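Local coordinates for protein 5-formaminoimidazole-4-carboxamide-1-(beta)-D-ribofuranosyl 5'-monophosphate synthetase (Methanocaldococcus jannaschii, PDB 2R7M) that catalyses the ATP- and formate-dependent formylation of AICAR to FAICAR, a step of purine biosynthesis that here needs no folate, at residues K227-N232 with V254-I259; S26-H31 with G317-F322. All blocks are in the same frame, centred on the assembly; numbering follows the deposited sequence.

Contact 1 (K227-N232 with V254-I259). With AMP (adenosine monophosphate), chain F; AMP (adenosine monophosphate), chain E.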
loop_
_atom_site.group_PDB
_atom_site.type_symbol
_atom_site.label_atom_id
_atom_site.label_comp_id
_atom_site.label_asym_id
_atom_site.label_seq_id
_atom_site.Cartn_x
_atom_site.Cartn_y
_atom_site.Cartn_z
ATOM N N LYS A 227 -23.055 -3.640 -16.042
ATOM C CA LYS A 227 -24.088 -3.715 -17.059
ATOM C C LYS A 227 -23.425 -4.005 -18.406
ATOM O O LYS A 227 -22.319 -3.544 -18.681
ATOM C CB LYS A 227 -24.920 -2.430 -17.100
ATOM C CG LYS A 227 -24.225 -1.238 -17.721
ATOM C CD LYS A 227 -25.148 -0.031 -17.731
ATOM C CE LYS A 227 -24.954 0.790 -18.991
ATOM N NZ LYS A 227 -25.816 1.997 -19.024
ATOM N N ARG A 228 -24.104 -4.790 -19.231
ATOM C CA ARG A 228 -23.611 -5.140 -20.553
ATOM C C ARG A 228 -23.559 -3.944 -21.488
ATOM O O ARG A 228 -24.342 -2.994 -21.366
ATOM C CB ARG A 228 -24.498 -6.215 -21.192
ATOM C CG ARG A 228 -24.757 -7.419 -20.321
ATOM C CD ARG A 228 -23.455 -8.092 -19.939
ATOM N NE ARG A 228 -23.654 -9.494 -19.584
ATOM C CZ ARG A 228 -22.992 -10.129 -18.619
ATOM N NH1 ARG A 228 -22.093 -9.487 -17.887
ATOM N NH2 ARG A 228 -23.246 -11.406 -18.372
ATOM N N TYR A 229 -22.622 -4.008 -22.429
ATOM C CA TYR A 229 -22.485 -3.017 -23.482
ATOM C C TYR A 229 -22.567 -3.832 -24.765
ATOM O O TYR A 229 -21.621 -4.540 -25.132
ATOM C CB TYR A 229 -21.139 -2.309 -23.353
ATOM C CG TYR A 229 -21.053 -0.963 -24.007
ATOM C CD1 TYR A 229 -22.183 -0.167 -24.165
ATOM C CD2 TYR A 229 -19.830 -0.460 -24.440
ATOM C CE1 TYR A 229 -22.097 1.080 -24.753
ATOM C CE2 TYR A 229 -19.734 0.786 -25.018
ATOM C CZ TYR A 229 -20.877 1.548 -25.175
ATOM O OH TYR A 229 -20.807 2.781 -25.764
ATOM N N GLU A 230 -23.717 -3.763 -25.426
ATOM C CA GLU A 230 -23.996 -4.666 -26.536
ATOM C C GLU A 230 -24.151 -3.958 -27.882
ATOM O O GLU A 230 -24.663 -2.849 -27.963
ATOM C CB GLU A 230 -25.218 -5.516 -26.194
ATOM C CG GLU A 230 -24.936 -6.473 -25.050
ATOM C CD GLU A 230 -26.183 -7.064 -24.435
ATOM O OE1 GLU A 230 -27.240 -6.397 -24.451
ATOM O OE2 GLU A 230 -26.095 -8.194 -23.919
ATOM N N SER A 231 -23.676 -4.604 -28.937
ATOM C CA SER A 231 -23.770 -4.054 -30.283
ATOM C C SER A 231 -24.663 -5.002 -31.100
ATOM O O SER A 231 -24.542 -6.209 -30.966
ATOM C CB SER A 231 -22.368 -3.945 -30.891
ATOM O OG SER A 231 -22.332 -3.078 -32.015
ATOM N N ASN A 232 -25.537 -4.472 -31.957
ATOM C CA ASN A 232 -25.579 -3.049 -32.292
ATOM C C ASN A 232 -26.499 -2.228 -31.402
ATOM O O ASN A 232 -26.551 -1.010 -31.522
ATOM C CB ASN A 232 -25.937 -2.848 -33.779
ATOM C CG ASN A 232 -27.438 -3.057 -34.087
ATOM O OD1 ASN A 232 -28.255 -3.353 -33.210
ATOM N ND2 ASN A 232 -27.792 -2.900 -35.358
ATOM N N VAL A 254 -25.014 -8.351 -29.381
ATOM C CA VAL A 254 -23.706 -8.979 -29.289
ATOM C C VAL A 254 -22.868 -8.318 -28.192
ATOM O O VAL A 254 -22.569 -7.124 -28.266
ATOM C CB VAL A 254 -22.957 -8.897 -30.628
ATOM C CG1 VAL A 254 -21.615 -9.648 -30.549
ATOM C CG2 VAL A 254 -23.824 -9.451 -31.757
ATOM N N ILE A 255 -22.495 -9.095 -27.175
ATOM C CA ILE A 255 -21.660 -8.579 -26.091
ATOM C C ILE A 255 -20.338 -8.041 -26.624
ATOM O O ILE A 255 -19.594 -8.752 -27.303
ATOM C CB ILE A 255 -21.398 -9.632 -24.969
ATOM C CG1 ILE A 255 -20.825 -8.943 -23.731
ATOM C CG2 ILE A 255 -20.457 -10.723 -25.438
ATOM C CD1 ILE A 255 -21.800 -7.982 -23.082
ATOM N N THR A 256 -20.058 -6.772 -26.336
ATOM C CA THR A 256 -18.798 -6.175 -26.764
ATOM C C THR A 256 -17.982 -5.668 -25.579
ATOM O O THR A 256 -16.809 -5.348 -25.722
ATOM C CB THR A 256 -19.003 -4.998 -27.750
ATOM O OG1 THR A 256 -19.626 -3.892 -27.081
ATOM C CG2 THR A 256 -19.842 -5.422 -28.935
ATOM N N GLY A 257 -18.605 -5.575 -24.414
ATOM C CA GLY A 257 -17.917 -4.987 -23.273
ATOM C C GLY A 257 -18.830 -4.750 -22.098
ATOM O O GLY A 257 -19.987 -5.173 -22.108
ATOM N N ASN A 258 -18.304 -4.073 -21.078
ATOM C CA ASN A 258 -19.031 -3.886 -19.830
ATOM C C ASN A 258 -18.770 -2.551 -19.158
ATOM O O ASN A 258 -17.744 -1.906 -19.363
ATOM C CB ASN A 258 -18.729 -5.022 -18.836
ATOM C CG ASN A 258 -18.542 -6.367 -19.518
ATOM O OD1 ASN A 258 -17.534 -6.600 -20.193
ATOM N ND2 ASN A 258 -19.501 -7.264 -19.331
ATOM N N ILE A 259 -19.738 -2.142 -18.354
ATOM C CA ILE A 259 -19.712 -0.857 -17.713
ATOM C C ILE A 259 -20.032 -1.119 -16.250
ATOM O O ILE A 259 -20.905 -1.933 -15.957
ATOM C CB ILE A 259 -20.760 0.079 -18.357
ATOM C CG1 ILE A 259 -20.404 0.378 -19.832
ATOM C CG2 ILE A 259 -20.891 1.343 -17.593
ATOM C CD1 ILE A 259 -21.511 1.126 -20.576
HETATM P P AMP F . -15.791 -15.256 -26.422
HETATM O O1P AMP F . -16.742 -15.325 -27.598
HETATM O O2P AMP F . -14.727 -16.331 -26.444
HETATM O O3P AMP F . -15.246 -13.877 -26.137
HETATM O "O5'" AMP F . -16.685 -15.567 -25.118
HETATM C "C5'" AMP F . -17.448 -16.762 -24.981
HETATM C "C4'" AMP F . -18.839 -16.441 -24.419
HETATM O "O4'" AMP F . -18.770 -15.869 -23.103
HETATM C "C3'" AMP F . -19.624 -15.451 -25.276
HETATM O "O3'" AMP F . -20.516 -16.146 -26.142
HETATM C "C2'" AMP F . -20.394 -14.590 -24.294
HETATM O "O2'" AMP F . -21.729 -15.064 -24.100
HETATM C "C1'" AMP F . -19.656 -14.746 -22.980
HETATM N N9 AMP F . -18.879 -13.504 -22.733
HETATM C C8 AMP F . -17.632 -13.277 -23.174
HETATM N N7 AMP F . -17.198 -12.060 -22.783
HETATM C C5 AMP F . -18.183 -11.486 -22.072
HETATM C C6 AMP F . -18.367 -10.196 -21.372
HETATM N N6 AMP F . -17.376 -9.264 -21.371
HETATM N N1 AMP F . -19.557 -9.983 -20.759
HETATM C C2 AMP F . -20.535 -10.905 -20.769
HETATM N N3 AMP F . -20.433 -12.093 -21.387
HETATM C C4 AMP F . -19.297 -12.437 -22.046
HETATM P P AMP E . -29.033 -13.379 -23.440
HETATM O O1P AMP E . -27.913 -13.311 -22.430
HETATM O O2P AMP E . -28.629 -13.823 -24.818
HETATM O O3P AMP E . -30.293 -13.980 -22.868
HETATM O "O5'" AMP E . -29.492 -11.862 -23.697
HETATM C "C5'" AMP E . -28.768 -10.998 -24.560
HETATM C "C4'" AMP E . -29.217 -9.598 -24.185
HETATM O "O4'" AMP E . -30.598 -9.418 -24.530
HETATM C "C3'" AMP E . -29.152 -9.378 -22.678
HETATM O "O3'" AMP E . -27.863 -8.960 -22.213
HETATM C "C2'" AMP E . -30.220 -8.326 -22.457
HETATM O "O2'" AMP E . -29.669 -7.019 -22.620
HETATM C "C1'" AMP E . -31.251 -8.616 -23.548
HETATM N N9 AMP E . -32.315 -9.422 -22.914
HETATM C C8 AMP E . -32.236 -10.744 -22.661
HETATM N N7 AMP E . -33.352 -11.192 -22.038
HETATM C C5 AMP E . -34.179 -10.135 -21.898
HETATM C C6 AMP E . -35.533 -9.916 -21.348
HETATM N N6 AMP E . -36.232 -10.934 -20.794
HETATM N N1 AMP E . -36.027 -8.662 -21.386
HETATM C C2 AMP E . -35.331 -7.635 -21.917
HETATM N N3 AMP E . -34.101 -7.763 -22.444
HETATM C C4 AMP E . -33.482 -8.966 -22.458
#

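Contact 2 (S26-H31 with G317-F322). With AMP (adenosine monophosphate), chain F.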
loop_
_atom_site.group_PDB
_atom_site.type_symbol
_atom_site.label_atom_id
_atom_site.label_comp_id
_atom_site.label_asym_id
_atom_site.label_seq_id
_atom_site.Cartn_x
_atom_site.Cartn_y
_atom_site.Cartn_z
ATOM N N SER A 26 -8.246 -16.122 -22.696
ATOM C CA SER A 26 -9.406 -15.443 -23.253
ATOM C C SER A 26 -10.460 -15.246 -22.179
ATOM O O SER A 26 -10.302 -15.697 -21.048
ATOM C CB SER A 26 -10.001 -16.249 -24.415
ATOM O OG SER A 26 -11.142 -15.604 -24.958
ATOM N N HIS A 27 -11.541 -14.564 -22.543
ATOM C CA HIS A 27 -12.714 -14.420 -21.674
ATOM C C HIS A 27 -12.507 -13.556 -20.417
ATOM O O HIS A 27 -12.949 -12.408 -20.368
ATOM C CB HIS A 27 -13.271 -15.793 -21.295
ATOM C CG HIS A 27 -14.652 -15.745 -20.722
ATOM N ND1 HIS A 27 -14.898 -15.817 -19.368
ATOM C CD2 HIS A 27 -15.865 -15.628 -21.321
ATOM C CE1 HIS A 27 -16.201 -15.752 -19.152
ATOM N NE2 HIS A 27 -16.811 -15.637 -20.320
ATOM N N THR A 28 -11.857 -14.122 -19.404
ATOM C CA THR A 28 -11.626 -13.442 -18.131
ATOM C C THR A 28 -10.243 -13.794 -17.577
ATOM O O THR A 28 -10.012 -13.711 -16.371
ATOM C CB THR A 28 -12.657 -13.896 -17.074
ATOM O OG1 THR A 28 -12.845 -15.312 -17.175
ATOM C CG2 THR A 28 -14.010 -13.185 -17.249
ATOM N N SER A 29 -9.332 -14.210 -18.450
ATOM C CA SER A 29 -8.080 -14.817 -17.998
ATOM C C SER A 29 -7.058 -13.801 -17.494
ATOM O O SER A 29 -6.173 -14.145 -16.729
ATOM C CB SER A 29 -7.462 -15.679 -19.100
ATOM O OG SER A 29 -6.973 -14.861 -20.148
ATOM N N LEU A 30 -7.179 -12.554 -17.931
ATOM C CA LEU A 30 -6.282 -11.499 -17.472
ATOM C C LEU A 30 -6.288 -11.305 -15.951
ATOM O O LEU A 30 -5.228 -11.131 -15.359
ATOM C CB LEU A 30 -6.593 -10.173 -18.164
ATOM C CG LEU A 30 -6.130 -10.024 -19.611
ATOM C CD1 LEU A 30 -6.484 -8.633 -20.113
ATOM C CD2 LEU A 30 -4.633 -10.273 -19.715
ATOM N N HIS A 31 -7.462 -11.328 -15.327
ATOM C CA HIS A 31 -7.553 -11.180 -13.867
ATOM C C HIS A 31 -7.520 -12.517 -13.129
ATOM O O HIS A 31 -7.145 -12.566 -11.958
ATOM C CB HIS A 31 -8.741 -10.304 -13.424
ATOM C CG HIS A 31 -10.091 -10.891 -13.707
ATOM N ND1 HIS A 31 -10.759 -11.693 -12.807
ATOM C CD2 HIS A 31 -10.910 -10.766 -14.778
ATOM C CE1 HIS A 31 -11.920 -12.057 -13.318
ATOM N NE2 HIS A 31 -12.046 -11.491 -14.506
ATOM N N GLY A 317 -17.970 -12.865 -17.838
ATOM C CA GLY A 317 -17.133 -11.851 -18.494
ATOM C C GLY A 317 -17.172 -10.471 -17.866
ATOM O O GLY A 317 -16.233 -9.691 -18.006
ATOM N N GLY A 318 -18.266 -10.159 -17.184
ATOM C CA GLY A 318 -18.440 -8.849 -16.572
ATOM C C GLY A 318 -17.487 -8.541 -15.421
ATOM O O GLY A 318 -17.392 -7.391 -14.994
ATOM N N THR A 319 -16.788 -9.558 -14.914
ATOM C CA THR A 319 -15.842 -9.368 -13.805
ATOM C C THR A 319 -14.644 -8.570 -14.276
ATOM O O THR A 319 -13.866 -8.066 -13.469
ATOM C CB THR A 319 -15.347 -10.699 -13.201
ATOM O OG1 THR A 319 -14.863 -11.567 -14.239
ATOM C CG2 THR A 319 -16.455 -11.393 -12.453
ATOM N N ASN A 320 -14.509 -8.461 -15.595
ATOM C CA ASN A 320 -13.459 -7.670 -16.196
ATOM C C ASN A 320 -13.621 -6.191 -15.879
ATOM O O ASN A 320 -12.643 -5.456 -15.904
ATOM C CB ASN A 320 -13.405 -7.877 -17.719
ATOM C CG ASN A 320 -13.034 -9.299 -18.100
ATOM O OD1 ASN A 320 -12.404 -10.009 -17.318
ATOM N ND2 ASN A 320 -13.420 -9.721 -19.312
ATOM N N SER A 321 -14.848 -5.754 -15.591
ATOM C CA SER A 321 -15.081 -4.337 -15.310
ATOM C C SER A 321 -14.417 -3.926 -13.995
ATOM O O SER A 321 -14.170 -2.742 -13.784
ATOM C CB SER A 321 -16.591 -3.963 -15.321
ATOM O OG SER A 321 -17.276 -4.535 -14.217
ATOM N N PHE A 322 -14.139 -4.900 -13.119
ATOM C CA PHE A 322 -13.412 -4.628 -11.867
ATOM C C PHE A 322 -12.100 -5.426 -11.667
ATOM O O PHE A 322 -11.847 -5.966 -10.587
ATOM C CB PHE A 322 -14.339 -4.675 -10.632
ATOM C CG PHE A 322 -14.999 -6.015 -10.379
ATOM C CD1 PHE A 322 -16.084 -6.437 -11.144
ATOM C CD2 PHE A 322 -14.563 -6.830 -9.340
ATOM C CE1 PHE A 322 -16.696 -7.658 -10.905
ATOM C CE2 PHE A 322 -15.158 -8.042 -9.099
ATOM C CZ PHE A 322 -16.234 -8.467 -9.879
HETATM P P AMP F . -15.791 -15.256 -26.422
HETATM O O1P AMP F . -16.742 -15.325 -27.598
HETATM O O2P AMP F . -14.727 -16.331 -26.444
HETATM O O3P AMP F . -15.246 -13.877 -26.137
HETATM O "O5'" AMP F . -16.685 -15.567 -25.118
HETATM C "C5'" AMP F . -17.448 -16.762 -24.981
HETATM C "C4'" AMP F . -18.839 -16.441 -24.419
HETATM O "O4'" AMP F . -18.770 -15.869 -23.103
HETATM C "C3'" AMP F . -19.624 -15.451 -25.276
HETATM O "O3'" AMP F . -20.516 -16.146 -26.142
HETATM C "C2'" AMP F . -20.394 -14.590 -24.294
HETATM O "O2'" AMP F . -21.729 -15.064 -24.100
HETATM C "C1'" AMP F . -19.656 -14.746 -22.980
HETATM N N9 AMP F . -18.879 -13.504 -22.733
HETATM C C8 AMP F . -17.632 -13.277 -23.174
HETATM N N7 AMP F . -17.198 -12.060 -22.783
HETATM C C5 AMP F . -18.183 -11.486 -22.072
HETATM C C6 AMP F . -18.367 -10.196 -21.372
HETATM N N6 AMP F . -17.376 -9.264 -21.371
HETATM N N1 AMP F . -19.557 -9.983 -20.759
HETATM C C2 AMP F . -20.535 -10.905 -20.769
HETATM N N3 AMP F . -20.433 -12.093 -21.387
HETATM C C4 AMP F . -19.297 -12.437 -22.046
#

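Contact 1 (K227-N232 with V254-I259)
Arg228 and Asn258 face each other as a non-hydrogen-bonded antiparallel pair, their side chains alongside, guanidinium and amide planes 84° apart, and both reach the adenine of one AMP (chain F). Asn258 OD1 accepts from AMP N6 at 2.9 Å while its ND2 donates to N1 at 3.1 Å, both bonds nearly straight. The C2 edge of the adenine points at the centre of one guanidinium face, the planes nearly perpendicular, with C2 3.4 Å from Arg228 CZ. On the same sheet face Glu230 OE2 takes O3' of AMP (chain E) at 2.6 Å, and OE1, salt-bridged to Arg238 of another subunit, takes O2' at 3.1 Å.

Behind this shell, salt bridges to Asp226 and Asp316 hold the guanidinium, and Asp226 also bonds Asn258 ND2. A classic beta bulge sets Thr256 and Gly257 against Tyr229, whose O accepts from N and OG1 of Thr256, the hydroxyl also hydrogen-bonded to Thr205 of a neighbouring subunit. Replacing Arg228 by an alanine would probably leave both aspartates without their positive mate and the C2 edge without its cationic face. With Glu230 in the ATP site and Asn258 in the AICAR site, this one sheet face serves both nucleotide pockets.

Contact 2 (S26-H31 with G317-F322)
Asn320 reaches across to the backbone of His27, joining the turn after the first strand of the Rossmann-like parallel sheet to a 3-10 segment, 317-321, of the ATP-grasp part. Its ND2 donates to His27 O at 2.9 Å with an N-H...O angle of 172°; the acceptor lies in the amide plane and the donor in the carbonyl plane, so the bond is good evidence for how the amide is turned. The other end of that amide comes to the edge of the His31 ring, with OD1 in the ring plane and 3.0 Å from CD2, the two planes being 75° apart.

This is the tight side. The His31 ring is sandwiched, offset on both faces, between the carbonyl oxygens of Thr28 and Thr319. Its ND1 takes Gly340 N, which leaves NE2 as the donor in a weak bond to Thr319 OG1, itself hydrogen-bonded to Asp316 O. Thr28, at the N-cap position of helix 29-38 though its side chain makes no capping bond, sends its CG2 methyl between Gly317 CA, Thr319 OG1 and Asn320 OD1.

Toward the AMP (chain F) the site is still buried, but the side chains offer no hydrogen bond between the segments, only van der Waals approaches. His27, its CG anti to the backbone N (chi1 -165°), places its ring beside the ribose, where NE2 stays 3.4 Å from O4'; its CE1 meets Gly317 N at 3.6 Å. His27 belongs to the AICAR site, and a hydrogen bond between ND1 and Thr28 OG1 helps to fix the ring's rotation, with His92 meeting it nearly parallel. Gly317 lies close against the base, where a CB would clash with C5: its CA is 3.5 Å from adenine C6.

In the fold
From the N terminus, the chain leaves strand 20-24 of the parallel sheet and lays down 26-31 at the start of helix 29-38; the partner of 26-31 follows after 285 intervening residues. Within that excursion, strand 219-230 leads into 227-232, and 21 residues, partly helical, bring the chain back as strand 253-263, where 254-259 closes contact 1 on the outermost strand of this chain's five-stranded sheet, which runs on into a neighbouring subunit. Strand 306-312 then leads to 317-322, closing contact 2 around contact 1 without crossing it. Contact 2 thus ties the Rossmann-like part to the ATP-grasp part. The two meet where Asn258 ND2 lies 3.4 Å from Gly318 CA, and both line the pocket of AMP (chain F).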